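Side-chain contact in beta-Ala-His dipeptidase (Homo sapiens, PDB 3DLJ), which hydrolyses Xaa-His dipeptides, carnosine and anserine above all, as a secreted zinc metallopeptidase of the M20A family that binds two zinc ions per subunit: residues A[157-160]-A[164-167]. Numbering follows the deposited sequence.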
# COMPACT_ATOMS: atom_id res chain seq x y z
N ALA A 157 23.32 -10.55 5.88
CA ALA A 157 24.35 -10.23 6.87
C ALA A 157 24.70 -11.41 7.79
O ALA A 157 25.87 -11.68 8.00
CB ALA A 157 23.96 -9.01 7.69
N PHE A 158 23.68 -12.10 8.34
CA PHE A 158 23.87 -13.35 9.11
C PHE A 158 24.52 -14.44 8.24
O PHE A 158 25.37 -15.18 8.69
CB PHE A 158 22.54 -13.89 9.66
CG PHE A 158 21.94 -13.08 10.79
CD1 PHE A 158 21.19 -11.94 10.53
CD2 PHE A 158 22.08 -13.50 12.11
CE1 PHE A 158 20.62 -11.21 11.57
CE2 PHE A 158 21.52 -12.76 13.15
CZ PHE A 158 20.78 -11.61 12.86
N ARG A 159 24.09 -14.52 6.99
CA ARG A 159 24.61 -15.52 6.06
C ARG A 159 26.10 -15.30 5.69
O ARG A 159 26.91 -16.23 5.73
CB ARG A 159 23.72 -15.59 4.80
CG ARG A 159 22.26 -16.06 5.07
CD ARG A 159 22.15 -17.54 5.49
NE ARG A 159 22.70 -18.41 4.45
CZ ARG A 159 23.42 -19.50 4.67
NH1 ARG A 159 23.69 -19.90 5.91
NH2 ARG A 159 23.89 -20.20 3.63
N ALA A 160 26.43 -14.07 5.30
CA ALA A 160 27.82 -13.69 5.01
C ALA A 160 28.75 -13.96 6.21
O ALA A 160 29.87 -14.42 6.03
CB ALA A 160 27.89 -12.24 4.60
N ASP A 164 24.37 -18.18 12.62
CA ASP A 164 23.09 -18.81 12.79
C ASP A 164 21.99 -17.76 12.83
O ASP A 164 22.03 -16.82 13.64
CB ASP A 164 23.12 -19.58 14.12
CG ASP A 164 21.87 -20.43 14.36
OD1 ASP A 164 21.60 -21.34 13.52
OD2 ASP A 164 21.18 -20.21 15.40
N LEU A 165 21.01 -17.91 11.93
CA LEU A 165 19.78 -17.13 11.98
C LEU A 165 18.90 -17.68 13.12
O LEU A 165 18.67 -18.89 13.20
CB LEU A 165 19.04 -17.21 10.63
CG LEU A 165 19.46 -16.26 9.49
CD1 LEU A 165 19.25 -16.89 8.13
CD2 LEU A 165 18.76 -14.90 9.55
N PRO A 166 18.45 -16.80 14.02
CA PRO A 166 17.66 -17.18 15.20
C PRO A 166 16.33 -17.93 14.92
O PRO A 166 15.89 -18.75 15.73
CB PRO A 166 17.38 -15.83 15.85
CG PRO A 166 18.53 -14.95 15.39
CD PRO A 166 18.72 -15.35 13.98
N VAL A 167 15.71 -17.61 13.78
CA VAL A 167 14.46 -18.24 13.36
C VAL A 167 14.61 -18.79 11.94
O VAL A 167 15.47 -18.31 11.19
CB VAL A 167 13.27 -17.24 13.41
CG1 VAL A 167 12.91 -16.91 14.85
CG2 VAL A 167 13.58 -15.96 12.62
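The loop that links helix 141-160 to strand 168-174 of this M20-family zinc peptidase is folded back on the helix end, and Phe-158 packs against Leu-165 and Pro-166 across the fold-back. It is a compact example of an aromatic residue in the last turn of a helix receiving the loop that follows. No hydrogen bond spans 157-160 and 164-167; the contact is almost wholly apolar. Phe-158 leaves the helix toward 164-167, and CG set beside its own backbone N (chi1 -72°) brings the ring against Leu-165 and Pro-166. Leu-165 CD2 lies against the start of the ring, 3.9 Å from Phe-158 CG. The same methyl makes an off-centre CH-pi contact, 4.3 Å from the ring centroid and 30° off the ring normal. Farther along the ring, Phe-158 CE2 meets Pro-166 CD at 3.9 Å, the two side chains arriving from opposite directions, while the main chain takes part through Asp-164 O, 3.7 Å from Phe-158 CD2. The other methyl of Leu-165 serves a different neighbour, since CD1 rests 4.0 Å from Arg-159 CD and leucine and arginine cross at nearly a right angle. The arginine chain is bent at chi2 and chi3; its aliphatic part borders the leucine while NE donates to Leu-66 O, just past the end of helix 46-65. On the loop, Asp-164 leaves the backbone pointing away from 157-160, and its OD1 forms a salt bridge with NZ of Lys-102. The contact lies at the surface, away from the zinc site: Phe-158 also packs on Val-16 of helix 13-22 and Ala-475 of helix 464-482, and Leu-165 touches Phe-478 and Pro-166 touches Leu-479 of that C-terminal helix as the chain enters strand 168-174 of the six-stranded sheet.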